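Local coordinates for erythrocyte binding antigen 140 (Plasmodium falciparum, PDB 4GF2), which probably binds a receptor on the host red cell, glycophorin C, in a sialic acid-dependent way during parasite invasion, here through its two-domain Duffy-binding-like region, at residues Leu350-Tyr354 and Tyr416-Met420; Ile395-Tyr399 and Val453-Met457; Ala403-Gly408 and Arg442-Trp446; Gly408-Ile412 and Gln478-Trp482; Lys450-Trp454 and Tyr470-Lys475. The protein carries 3 engineered substitutions. Residues are numbered along the deposited sequence.

Interaction 1 of 5, residues Leu350-Tyr354 and Tyr416-Met420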
# COMPACT_ATOMS: atom_id res chain seq x y z
N LEU A 350 11.58 5.09 -14.82
CA LEU A 350 11.46 4.21 -13.67
C LEU A 350 11.50 4.99 -12.36
O LEU A 350 11.16 4.46 -11.30
CB LEU A 350 12.57 3.17 -13.69
CG LEU A 350 12.56 2.22 -14.89
CD1 LEU A 350 13.78 1.31 -14.84
CD2 LEU A 350 11.28 1.40 -14.92
N GLY A 351 11.91 6.25 -12.42
CA GLY A 351 11.98 7.08 -11.24
C GLY A 351 13.02 6.60 -10.25
O GLY A 351 13.88 5.78 -10.57
N ARG A 352 12.92 7.11 -9.03
CA ARG A 352 13.91 6.86 -7.99
C ARG A 352 13.68 5.49 -7.36
O ARG A 352 13.20 5.39 -6.23
CB ARG A 352 13.84 7.96 -6.94
CG ARG A 352 13.87 9.35 -7.55
CD ARG A 352 13.46 10.42 -6.56
NE ARG A 352 13.06 11.65 -7.25
CZ ARG A 352 13.91 12.54 -7.75
NH1 ARG A 352 15.22 12.34 -7.66
NH2 ARG A 352 13.45 13.63 -8.35
N THR A 353 14.02 4.44 -8.11
CA THR A 353 13.78 3.07 -7.67
C THR A 353 14.68 2.68 -6.49
O THR A 353 14.37 1.74 -5.76
CB THR A 353 14.00 2.07 -8.82
OG1 THR A 353 15.33 2.20 -9.32
CG2 THR A 353 13.01 2.34 -9.95
N TYR A 354 15.78 3.40 -6.32
CA TYR A 354 16.72 3.11 -5.24
C TYR A 354 16.15 3.46 -3.86
O TYR A 354 16.78 3.17 -2.84
CB TYR A 354 18.04 3.85 -5.46
CG TYR A 354 17.89 5.36 -5.60
CD1 TYR A 354 17.91 6.19 -4.48
CD2 TYR A 354 17.73 5.94 -6.85
CE1 TYR A 354 17.77 7.56 -4.61
CE2 TYR A 354 17.59 7.31 -6.99
CZ TYR A 354 17.61 8.11 -5.87
OH TYR A 354 17.47 9.47 -6.02
N TYR A 416 18.83 1.30 -12.72
CA TYR A 416 17.51 1.54 -12.15
C TYR A 416 16.58 0.35 -12.31
O TYR A 416 15.79 0.05 -11.41
CB TYR A 416 16.89 2.80 -12.75
CG TYR A 416 17.67 4.04 -12.40
CD1 TYR A 416 17.52 4.66 -11.17
CD2 TYR A 416 18.59 4.57 -13.30
CE1 TYR A 416 18.25 5.79 -10.86
CE2 TYR A 416 19.32 5.69 -12.99
CZ TYR A 416 19.15 6.30 -11.77
OH TYR A 416 19.89 7.42 -11.49
N GLY A 417 16.69 -0.34 -13.43
CA GLY A 417 15.97 -1.59 -13.62
C GLY A 417 16.33 -2.60 -12.54
O GLY A 417 15.45 -3.15 -11.88
N LYS A 418 17.62 -2.84 -12.35
CA LYS A 418 18.11 -3.79 -11.35
C LYS A 418 17.54 -3.50 -9.97
O LYS A 418 17.07 -4.40 -9.28
CB LYS A 418 19.63 -3.76 -11.26
CG LYS A 418 20.34 -4.81 -12.08
CD LYS A 418 21.16 -5.73 -11.18
CE LYS A 418 22.34 -6.34 -11.92
NZ LYS A 418 23.15 -7.24 -11.05
N LYS A 419 17.61 -2.24 -9.56
CA LYS A 419 17.12 -1.86 -8.24
C LYS A 419 15.61 -2.06 -8.13
O LYS A 419 15.10 -2.34 -7.05
CB LYS A 419 17.50 -0.42 -7.91
CG LYS A 419 18.98 -0.28 -7.63
CD LYS A 419 19.31 0.99 -6.89
CE LYS A 419 20.78 1.02 -6.48
NZ LYS A 419 21.16 -0.15 -5.64
N MET A 420 14.91 -1.93 -9.25
CA MET A 420 13.48 -2.18 -9.27
C MET A 420 13.23 -3.65 -8.96
O MET A 420 12.37 -4.00 -8.15
CB MET A 420 12.90 -1.80 -10.63
CG MET A 420 11.40 -1.66 -10.64
SD MET A 420 10.84 -0.39 -9.49
CE MET A 420 9.07 -0.61 -9.57
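A threonine hydroxyl bonded to the carbonyl of a helix's first turn is the unusual feature here: Thr353 OG1 donates to Tyr416 O at 3.0 Å, although that carbonyl also accepts Met420 N at 3.1 Å. Tyr416 O thus serves both its own helix and the loop. The p rotamer of Thr353 (chi1 58°) sets OG1 for this bond, while CG2 lies 3.5 Å from Met420 SD. Beside it Leu350 CD1 sits 3.6 Å from Gly417 N. At the exposed margin Tyr354 CD2 meets Tyr416 CE1 at 4.0 Å, and Tyr354 CB lies 3.4 Å from Lys419 CD. Leu350 and Met420 also reach Ile405 of helix 388-407. The result is loop-on-helix packing within the second Duffy-binding-like domain, where the loop between helices 343-346 and 361-382 covers the start of helix 415-427, as part of a mainly helical fold.

Interaction 2 of 5, residues Ile395-Tyr399 and Val453-Met457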
# COMPACT_ATOMS: atom_id res chain seq x y z
N ILE A 395 3.07 2.06 -26.71
CA ILE A 395 2.75 1.95 -25.29
C ILE A 395 3.00 0.53 -24.82
O ILE A 395 3.49 0.30 -23.71
CB ILE A 395 1.28 2.34 -25.02
CG1 ILE A 395 1.06 3.84 -25.23
CG2 ILE A 395 0.87 1.95 -23.60
CD1 ILE A 395 1.83 4.72 -24.27
N GLN A 396 2.66 -0.44 -25.67
CA GLN A 396 2.84 -1.84 -25.33
C GLN A 396 4.31 -2.21 -25.24
O GLN A 396 4.69 -3.06 -24.44
CB GLN A 396 2.13 -2.74 -26.35
CG GLN A 396 0.63 -2.81 -26.17
CD GLN A 396 -0.02 -3.90 -27.01
OE1 GLN A 396 0.67 -4.71 -27.63
NE2 GLN A 396 -1.34 -3.93 -27.02
N ASN A 397 5.14 -1.57 -26.06
CA ASN A 397 6.58 -1.79 -26.01
C ASN A 397 7.14 -1.52 -24.61
O ASN A 397 7.83 -2.37 -24.03
CB ASN A 397 7.32 -0.92 -27.04
CG ASN A 397 7.15 -1.42 -28.46
OD1 ASN A 397 6.85 -2.59 -28.70
ND2 ASN A 397 7.36 -0.53 -29.43
N SER A 398 6.84 -0.35 -24.06
CA SER A 398 7.34 0.00 -22.73
C SER A 398 6.64 -0.80 -21.64
O SER A 398 7.26 -1.18 -20.64
CB SER A 398 7.18 1.50 -22.48
OG SER A 398 8.12 2.23 -23.25
N TYR A 399 5.36 -1.08 -21.84
CA TYR A 399 4.63 -1.95 -20.93
C TYR A 399 5.33 -3.30 -20.79
O TYR A 399 5.55 -3.79 -19.69
CB TYR A 399 3.21 -2.17 -21.46
CG TYR A 399 2.45 -3.24 -20.72
CD1 TYR A 399 2.10 -3.07 -19.39
CD2 TYR A 399 2.08 -4.42 -21.35
CE1 TYR A 399 1.41 -4.05 -18.70
CE2 TYR A 399 1.38 -5.40 -20.68
CZ TYR A 399 1.05 -5.21 -19.35
OH TYR A 399 0.35 -6.17 -18.66
N VAL A 453 -1.49 -2.21 -14.23
CA VAL A 453 -0.42 -1.50 -14.91
C VAL A 453 -0.89 -1.12 -16.31
O VAL A 453 -0.70 0.01 -16.76
CB VAL A 453 0.86 -2.35 -15.01
CG1 VAL A 453 1.89 -1.67 -15.91
CG2 VAL A 453 1.44 -2.58 -13.62
N TRP A 454 -1.51 -2.06 -17.01
CA TRP A 454 -2.01 -1.78 -18.34
C TRP A 454 -3.16 -0.78 -18.32
O TRP A 454 -3.29 0.04 -19.22
CB TRP A 454 -2.46 -3.06 -19.05
CG TRP A 454 -3.05 -2.75 -20.38
CD1 TRP A 454 -4.35 -2.85 -20.75
CD2 TRP A 454 -2.34 -2.24 -21.52
NE1 TRP A 454 -4.50 -2.45 -22.06
CE2 TRP A 454 -3.28 -2.07 -22.55
CE3 TRP A 454 -1.01 -1.92 -21.77
CZ2 TRP A 454 -2.93 -1.60 -23.81
CZ3 TRP A 454 -0.66 -1.46 -23.02
CH2 TRP A 454 -1.62 -1.30 -24.02
N LYS A 455 -3.99 -0.87 -17.28
CA LYS A 455 -5.12 0.05 -17.14
C LYS A 455 -4.66 1.50 -17.13
O LYS A 455 -5.23 2.33 -17.84
CB LYS A 455 -5.90 -0.25 -15.86
CG LYS A 455 -6.96 -1.33 -16.02
CD LYS A 455 -7.71 -1.58 -14.71
CE LYS A 455 -8.82 -2.60 -14.91
NZ LYS A 455 -9.55 -2.89 -13.64
N VAL A 456 -3.64 1.80 -16.34
CA VAL A 456 -3.19 3.18 -16.20
C VAL A 456 -2.43 3.65 -17.44
O VAL A 456 -2.51 4.82 -17.81
CB VAL A 456 -2.31 3.40 -14.94
CG1 VAL A 456 -3.09 3.03 -13.68
CG2 VAL A 456 -1.02 2.62 -15.02
N MET A 457 -1.71 2.75 -18.09
CA MET A 457 -0.95 3.11 -19.28
C MET A 457 -1.87 3.29 -20.48
O MET A 457 -1.61 4.12 -21.35
CB MET A 457 0.10 2.05 -19.60
CG MET A 457 1.23 1.96 -18.58
SD MET A 457 2.55 0.86 -19.13
CE MET A 457 3.37 1.88 -20.36
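Two trans aromatic rotamers shape this buried helix pair. Tyr399 (chi1 170°) and Trp454 (chi1 176°) both project into the space between segments whose axes approach to 10.9 Å and run at 145°, a roughly antiparallel crossing wide enough for large side chains. The edge of Trp454 points at the face of Tyr399: the Tyr399 ring and the six-membered ring of Trp454 have centroids 5.2 Å apart and planes at 63°, a T-shaped (edge-to-face) pair. In Met457, chi1 m and chi2 t place SD 5.2 Å from the Tyr399 ring centroid, 77° off the normal, a Met-aromatic contact at the ring edge; chi3 p (75°) turns CE, which lies 3.7 Å from Ile395 O. Chi1 m of Ile395 sets CG2 3.8 Å from Trp454 CZ3 and 4.1 Å from Met457 CB. Val453 CG1 closes on Tyr399 CE1 at 3.7 Å, and the m chi1 of Gln396 places CG 3.5 Å from Trp454 CH2. Polar ends are bonded to other residues: Gln396 NE2 to Lys468 O, Ser398 OG to Glu375, Tyr399 OH to Lys450 O. The contact is therefore apolar and aromatic, held by shape fit and by sulfur-ring and ring-ring packing.

Interaction 3 of 5, residues Ala403-Gly408 and Arg442-Trp446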
# COMPACT_ATOMS: atom_id res chain seq x y z
N ALA A 403 7.37 -5.19 -17.65
CA ALA A 403 7.11 -6.57 -17.24
C ALA A 403 8.42 -7.35 -17.15
O ALA A 403 8.63 -8.10 -16.19
CB ALA A 403 6.18 -7.23 -18.24
N ASP A 404 9.29 -7.17 -18.13
CA ASP A 404 10.56 -7.88 -18.16
C ASP A 404 11.48 -7.44 -17.03
O ASP A 404 12.31 -8.21 -16.55
CB ASP A 404 11.26 -7.68 -19.50
CG ASP A 404 10.87 -8.73 -20.52
OD1 ASP A 404 10.93 -9.93 -20.17
OD2 ASP A 404 10.52 -8.37 -21.66
N ILE A 405 11.34 -6.18 -16.62
CA ILE A 405 12.17 -5.62 -15.57
C ILE A 405 11.72 -6.16 -14.21
O ILE A 405 12.54 -6.54 -13.38
CB ILE A 405 12.13 -4.08 -15.60
CG1 ILE A 405 12.97 -3.57 -16.78
CG2 ILE A 405 12.66 -3.49 -14.30
CD1 ILE A 405 12.85 -2.08 -17.02
N ILE A 406 10.41 -6.20 -14.00
CA ILE A 406 9.83 -6.73 -12.78
C ILE A 406 10.05 -8.24 -12.68
O ILE A 406 10.35 -8.76 -11.60
CB ILE A 406 8.32 -6.46 -12.72
CG1 ILE A 406 8.04 -4.96 -12.69
CG2 ILE A 406 7.70 -7.15 -11.50
CD1 ILE A 406 8.70 -4.22 -11.54
N LYS A 407 9.89 -8.94 -13.79
CA LYS A 407 10.08 -10.39 -13.81
C LYS A 407 11.55 -10.75 -13.65
O LYS A 407 11.89 -11.86 -13.23
CB LYS A 407 9.53 -10.99 -15.11
CG LYS A 407 8.00 -11.03 -15.18
CD LYS A 407 7.50 -11.52 -16.54
CE LYS A 407 8.01 -12.93 -16.84
NZ LYS A 407 7.40 -13.50 -18.07
N GLY A 408 12.44 -9.81 -13.97
CA GLY A 408 13.87 -10.05 -13.89
C GLY A 408 14.43 -10.68 -15.15
O GLY A 408 15.54 -11.21 -15.14
N ARG A 442 8.42 -12.93 -8.06
CA ARG A 442 8.28 -11.76 -8.92
C ARG A 442 7.30 -12.06 -10.05
O ARG A 442 6.40 -11.27 -10.34
CB ARG A 442 9.63 -11.33 -9.47
CG ARG A 442 10.61 -10.83 -8.41
CD ARG A 442 11.80 -10.13 -9.05
NE ARG A 442 12.39 -10.95 -10.10
CZ ARG A 442 13.34 -11.86 -9.91
NH1 ARG A 442 13.84 -12.08 -8.70
NH2 ARG A 442 13.80 -12.56 -10.94
N GLU A 443 7.46 -13.22 -10.69
CA GLU A 443 6.61 -13.60 -11.80
C GLU A 443 5.14 -13.63 -11.38
O GLU A 443 4.27 -13.13 -12.10
CB GLU A 443 7.04 -14.96 -12.37
CG GLU A 443 8.34 -14.90 -13.15
CD GLU A 443 8.73 -16.24 -13.75
OE1 GLU A 443 8.07 -17.25 -13.44
OE2 GLU A 443 9.70 -16.28 -14.54
N LYS A 444 4.87 -14.20 -10.21
CA LYS A 444 3.51 -14.24 -9.68
C LYS A 444 3.03 -12.83 -9.33
O LYS A 444 1.85 -12.50 -9.52
CB LYS A 444 3.43 -15.14 -8.46
CG LYS A 444 3.56 -16.62 -8.77
CD LYS A 444 3.50 -17.46 -7.50
CE LYS A 444 3.56 -18.95 -7.81
NZ LYS A 444 3.53 -19.76 -6.56
N TRP A 445 3.93 -12.01 -8.82
CA TRP A 445 3.57 -10.66 -8.42
C TRP A 445 3.15 -9.84 -9.63
O TRP A 445 2.19 -9.08 -9.57
CB TRP A 445 4.75 -9.98 -7.71
CG TRP A 445 4.37 -8.71 -7.04
CD1 TRP A 445 3.94 -8.56 -5.75
CD2 TRP A 445 4.37 -7.40 -7.61
NE1 TRP A 445 3.68 -7.24 -5.49
CE2 TRP A 445 3.93 -6.51 -6.62
CE3 TRP A 445 4.69 -6.90 -8.88
CZ2 TRP A 445 3.81 -5.14 -6.85
CZ3 TRP A 445 4.57 -5.54 -9.10
CH2 TRP A 445 4.14 -4.67 -8.09
N TRP A 446 3.89 -9.99 -10.73
CA TRP A 446 3.55 -9.28 -11.95
C TRP A 446 2.17 -9.71 -12.47
O TRP A 446 1.38 -8.87 -12.90
CB TRP A 446 4.60 -9.51 -13.04
CG TRP A 446 4.17 -8.96 -14.36
CD1 TRP A 446 3.74 -9.67 -15.44
CD2 TRP A 446 4.11 -7.58 -14.74
NE1 TRP A 446 3.42 -8.82 -16.47
CE2 TRP A 446 3.64 -7.53 -16.06
CE3 TRP A 446 4.40 -6.38 -14.08
CZ2 TRP A 446 3.45 -6.33 -16.75
CZ3 TRP A 446 4.22 -5.19 -14.76
CH2 TRP A 446 3.75 -5.17 -16.08
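The two backbones run in roughly opposite directions, their short axes at 141° and 9.1 Å apart at closest approach, as part of the helical bundle of the second Duffy-binding-like domain. The closest CA pair, Lys407 and Glu443 at 5.1 Å, lies close to the C-terminal end of helix 388-407; Gly408 is the first residue to leave helical phi/psi, with positive phi (86°). An ideal CB there would fall 2.4 Å from Arg442 NH2, a clash that glycine avoids. Among the side chains, Ala403 lies over Trp446: its CA is 3.7 Å from the centroid of the six-membered ring and 10° off the normal, a CH-pi contact. Ile406 fits between the two tryptophans, with CG2 4.0 Å from Trp445 CE3 and CG1 4.1 Å from Trp446 CE3. Arg442 turns back over the helix end, its NH1 bonded to Asn425 OD1. Its other nitrogens converge on Lys407 O: Arg442 NH2 donates at 3.1 Å, and Arg442 NE adds a weak bond at 3.3 Å.

Interaction 4 of 5, residues Gly408-Ile412 and Gln478-Trp482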
# COMPACT_ATOMS: atom_id res chain seq x y z
N GLY A 408 12.44 -9.81 -13.97
CA GLY A 408 13.87 -10.05 -13.89
C GLY A 408 14.43 -10.68 -15.15
O GLY A 408 15.54 -11.21 -15.14
N SER A 409 13.67 -10.63 -16.23
CA SER A 409 14.11 -11.22 -17.49
C SER A 409 14.65 -10.15 -18.43
O SER A 409 15.19 -10.47 -19.50
CB SER A 409 12.96 -11.96 -18.16
OG SER A 409 11.89 -11.08 -18.44
N ASP A 410 14.51 -8.88 -18.04
CA ASP A 410 15.02 -7.77 -18.84
C ASP A 410 16.50 -7.96 -19.16
O ASP A 410 17.30 -8.31 -18.29
CB ASP A 410 14.83 -6.44 -18.11
CG ASP A 410 15.49 -5.28 -18.82
OD1 ASP A 410 15.02 -4.90 -19.91
OD2 ASP A 410 16.50 -4.75 -18.29
N ILE A 411 16.86 -7.72 -20.42
CA ILE A 411 18.21 -7.97 -20.90
C ILE A 411 19.24 -6.95 -20.39
O ILE A 411 20.41 -7.29 -20.19
CB ILE A 411 18.25 -7.97 -22.44
CG1 ILE A 411 17.50 -9.20 -22.98
CG2 ILE A 411 19.69 -7.98 -22.95
CD1 ILE A 411 17.37 -9.23 -24.48
N ILE A 412 18.80 -5.71 -20.18
CA ILE A 412 19.73 -4.62 -19.89
C ILE A 412 20.31 -4.68 -18.47
O ILE A 412 21.52 -4.56 -18.29
CB ILE A 412 19.08 -3.24 -20.09
CG1 ILE A 412 18.45 -3.14 -21.47
CG2 ILE A 412 20.11 -2.14 -19.90
CD1 ILE A 412 19.41 -3.36 -22.62
N GLN A 478 11.76 -10.59 -25.09
CA GLN A 478 12.07 -9.17 -25.23
C GLN A 478 12.83 -8.87 -26.53
O GLN A 478 12.43 -8.00 -27.29
CB GLN A 478 12.88 -8.71 -24.02
CG GLN A 478 13.11 -7.22 -23.96
CD GLN A 478 13.74 -6.80 -22.65
OE1 GLN A 478 14.70 -7.43 -22.20
NE2 GLN A 478 13.21 -5.76 -22.03
N PHE A 479 13.92 -9.59 -26.77
CA PHE A 479 14.73 -9.36 -27.95
C PHE A 479 13.91 -9.39 -29.24
O PHE A 479 14.12 -8.58 -30.14
CB PHE A 479 15.85 -10.39 -28.07
CG PHE A 479 16.49 -10.43 -29.42
CD1 PHE A 479 17.32 -9.40 -29.83
CD2 PHE A 479 16.25 -11.48 -30.29
CE1 PHE A 479 17.91 -9.43 -31.08
CE2 PHE A 479 16.84 -11.51 -31.54
CZ PHE A 479 17.67 -10.48 -31.93
N LEU A 480 12.98 -10.34 -29.32
CA LEU A 480 12.13 -10.46 -30.49
C LEU A 480 11.25 -9.22 -30.64
O LEU A 480 11.01 -8.75 -31.75
CB LEU A 480 11.27 -11.72 -30.40
CG LEU A 480 12.02 -13.05 -30.52
CD1 LEU A 480 11.10 -14.23 -30.27
CD2 LEU A 480 12.68 -13.17 -31.88
N ARG A 481 10.77 -8.70 -29.52
CA ARG A 481 9.96 -7.49 -29.55
C ARG A 481 10.80 -6.31 -30.01
O ARG A 481 10.34 -5.46 -30.77
CB ARG A 481 9.37 -7.19 -28.17
CG ARG A 481 8.57 -8.34 -27.58
CD ARG A 481 7.74 -7.88 -26.40
NE ARG A 481 8.48 -7.01 -25.49
CZ ARG A 481 9.09 -7.40 -24.38
NH1 ARG A 481 9.06 -8.68 -24.00
NH2 ARG A 481 9.73 -6.52 -23.63
N TRP A 482 12.05 -6.27 -29.55
CA TRP A 482 12.95 -5.17 -29.88
C TRP A 482 13.36 -5.23 -31.34
O TRP A 482 13.40 -4.21 -32.02
CB TRP A 482 14.18 -5.20 -28.98
CG TRP A 482 13.89 -4.83 -27.58
CD1 TRP A 482 12.68 -4.43 -27.07
CD2 TRP A 482 14.81 -4.82 -26.48
NE1 TRP A 482 12.80 -4.17 -25.73
CE2 TRP A 482 14.09 -4.40 -25.34
CE3 TRP A 482 16.17 -5.11 -26.35
CZ2 TRP A 482 14.69 -4.28 -24.10
CZ3 TRP A 482 16.76 -4.99 -25.11
CH2 TRP A 482 16.02 -4.57 -24.00
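This is a polar loop-to-helix contact with an apolar flank, joining the turn between helices 388-407 and 415-427 to the first turn of the long helix 478-508 in the second Duffy-binding-like domain. The evidence is the Gln478 carboxamide, which bonds the loop through both NE2 and OE1. Gln478 NE2 donates to Asp410 OD1 at 2.9 Å (N-H...O angle 155°), and Gln478 OE1 accepts from Ile411 N at 2.8 Å (also 155°). The extended side chain, chi1 and chi2 both trans, spans the gap, for the nearest CA atoms, of Asp410 and Gln478, are still 7.2 Å apart. On the flank, Ile412 CG1 packs 3.8 Å from Trp482 CH2, Ile411 CB lies 4.3 Å from Trp482 CZ3, and Ile411 CD1 is 4.1 Å from Phe479 CB. Partners beyond the segments reinforce the polar part: Asp410 OD2 forms a salt bridge with Arg345, while Asp401 OD1 accepts from both Gln478 NE2 and Trp482 NE1. Chemically, one buried carboxamide uses its donor and its acceptor together, so the two bonds fix both the Asp410 side chain and the Ile411 main chain relative to the helix.

Interaction 5 of 5, residues Lys450-Trp454 and Tyr470-Lys475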
# COMPACT_ATOMS: atom_id res chain seq x y z
N LYS A 450 -0.24 -6.92 -13.29
CA LYS A 450 -0.02 -6.52 -14.68
C LYS A 450 -1.27 -5.90 -15.31
O LYS A 450 -1.16 -5.13 -16.27
CB LYS A 450 0.43 -7.72 -15.50
CG LYS A 450 -0.61 -8.82 -15.61
CD LYS A 450 -0.11 -9.98 -16.45
CE LYS A 450 -1.17 -11.05 -16.59
NZ LYS A 450 -0.69 -12.19 -17.41
N GLU A 451 -2.44 -6.22 -14.79
CA GLU A 451 -3.69 -5.69 -15.32
C GLU A 451 -3.85 -4.21 -14.99
O GLU A 451 -4.13 -3.40 -15.88
CB GLU A 451 -4.88 -6.49 -14.78
CG GLU A 451 -4.92 -7.93 -15.25
CD GLU A 451 -6.07 -8.72 -14.65
OE1 GLU A 451 -6.75 -8.19 -13.74
OE2 GLU A 451 -6.30 -9.87 -15.08
N ASN A 452 -3.68 -3.86 -13.73
CA ASN A 452 -3.73 -2.46 -13.32
C ASN A 452 -2.66 -1.62 -14.03
O ASN A 452 -2.90 -0.47 -14.38
CB ASN A 452 -3.57 -2.33 -11.81
CG ASN A 452 -4.86 -2.59 -11.06
OD1 ASN A 452 -5.95 -2.30 -11.56
ND2 ASN A 452 -4.74 -3.13 -9.85
N VAL A 453 -1.49 -2.21 -14.23
CA VAL A 453 -0.42 -1.50 -14.91
C VAL A 453 -0.89 -1.12 -16.31
O VAL A 453 -0.70 0.01 -16.76
CB VAL A 453 0.86 -2.35 -15.01
CG1 VAL A 453 1.89 -1.67 -15.91
CG2 VAL A 453 1.44 -2.58 -13.62
N TRP A 454 -1.51 -2.06 -17.01
CA TRP A 454 -2.01 -1.78 -18.34
C TRP A 454 -3.16 -0.78 -18.32
O TRP A 454 -3.29 0.04 -19.22
CB TRP A 454 -2.46 -3.06 -19.05
CG TRP A 454 -3.05 -2.75 -20.38
CD1 TRP A 454 -4.35 -2.85 -20.75
CD2 TRP A 454 -2.34 -2.24 -21.52
NE1 TRP A 454 -4.50 -2.45 -22.06
CE2 TRP A 454 -3.28 -2.07 -22.55
CE3 TRP A 454 -1.01 -1.92 -21.77
CZ2 TRP A 454 -2.93 -1.60 -23.81
CZ3 TRP A 454 -0.66 -1.46 -23.02
CH2 TRP A 454 -1.62 -1.30 -24.02
N TYR A 470 -2.14 -7.01 -25.36
CA TYR A 470 -1.01 -6.46 -24.63
C TYR A 470 -0.40 -7.55 -23.75
O TYR A 470 0.80 -7.54 -23.49
CB TYR A 470 -1.45 -5.27 -23.77
CG TYR A 470 -2.65 -5.55 -22.89
CD1 TYR A 470 -2.51 -6.19 -21.67
CD2 TYR A 470 -3.93 -5.15 -23.28
CE1 TYR A 470 -3.60 -6.45 -20.87
CE2 TYR A 470 -5.03 -5.40 -22.48
CZ TYR A 470 -4.86 -6.05 -21.28
OH TYR A 470 -5.94 -6.30 -20.47
N ASP A 471 -1.23 -8.49 -23.31
CA ASP A 471 -0.77 -9.57 -22.46
C ASP A 471 0.07 -10.58 -23.24
O ASP A 471 1.15 -10.97 -22.80
CB ASP A 471 -1.95 -10.28 -21.79
CG ASP A 471 -1.51 -11.25 -20.72
OD1 ASP A 471 -0.45 -11.02 -20.10
OD2 ASP A 471 -2.22 -12.26 -20.50
N LYS A 472 -0.44 -11.01 -24.39
CA LYS A 472 0.31 -11.91 -25.26
C LYS A 472 1.62 -11.28 -25.70
O LYS A 472 2.66 -11.94 -25.74
CB LYS A 472 -0.51 -12.28 -26.50
CG LYS A 472 -1.34 -13.54 -26.36
CD LYS A 472 -2.04 -13.89 -27.67
CE LYS A 472 -2.79 -15.21 -27.58
NZ LYS A 472 -3.46 -15.57 -28.86
N PHE A 473 1.57 -9.99 -26.02
CA PHE A 473 2.76 -9.28 -26.47
C PHE A 473 3.85 -9.31 -25.41
O PHE A 473 5.03 -9.49 -25.71
CB PHE A 473 2.40 -7.84 -26.82
CG PHE A 473 3.54 -7.06 -27.41
CD1 PHE A 473 4.08 -7.42 -28.63
CD2 PHE A 473 4.08 -5.97 -26.74
CE1 PHE A 473 5.13 -6.71 -29.18
CE2 PHE A 473 5.13 -5.26 -27.27
CZ PHE A 473 5.65 -5.62 -28.50
N GLN A 474 3.44 -9.14 -24.15
CA GLN A 474 4.38 -9.12 -23.04
C GLN A 474 5.05 -10.48 -22.85
O GLN A 474 6.15 -10.57 -22.29
CB GLN A 474 3.67 -8.70 -21.75
CG GLN A 474 4.54 -8.74 -20.51
CD GLN A 474 4.20 -9.90 -19.59
OE1 GLN A 474 3.03 -10.24 -19.41
NE2 GLN A 474 5.22 -10.51 -19.01
N LYS A 475 4.39 -11.54 -23.31
CA LYS A 475 4.93 -12.89 -23.17
C LYS A 475 5.99 -13.21 -24.23
O LYS A 475 6.70 -14.21 -24.12
CB LYS A 475 3.81 -13.93 -23.24
CG LYS A 475 2.85 -13.89 -22.06
CD LYS A 475 2.11 -15.22 -21.91
CE LYS A 475 1.16 -15.21 -20.72
NZ LYS A 475 -0.11 -14.48 -21.01
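Asp471 shares its carboxylate between two lysines: Lys450 NZ donates to Asp471 OD1 at 2.9 Å in a salt bridge between the segments, and Lys475 NZ pairs with Asp471 OD2 at 3.1 Å one turn along the same helix. The network keeps an acid between two ammonium groups only 4.3 Å apart (Lys450 NZ to Lys475 NZ). Main-chain and side-chain partners outside the segments include Tyr399 OH, bonded to Lys450 O, and Trp446 NE1, weakly bonded to Gln474 OE1. Away from the charges, Tyr470 stacks face-to-face on the five-membered ring of Trp454, centroids 3.4 Å apart and planes at 19°. Tyr470 CB also lies 3.7 Å from the centroid of the Trp454 six-membered ring, 3° off its normal, a CH-pi contact. The axes approach to 11.7 Å at 114°, so the short helix 470-475 lies steeply across helix 435-457, with Gln396 of helix 388-407 touching both aromatic residues and Ala403 of that helix meeting Gln474.

From the N terminus, the loop at 350-354 is closed first by interaction 1, on helix 415-427. Helix 388-407 opens two further loops within that span: interaction 2 from 395-399 to 453-457 and interaction 3 from 403-408 to 442-446, the second nested in the first, and both crossing interaction 1. Interaction 4 leaves the following turn, shares Gly408 with interaction 3, and crosses interactions 1, 2 and 3 on its way to helix 478-508. Nested inside it, interaction 5 folds helix 470-475 back on helix 435-457, sharing Val453 and Trp454 with interaction 2, their centres about 7 Å apart. Together they tie these helices into one Duffy-binding-like domain.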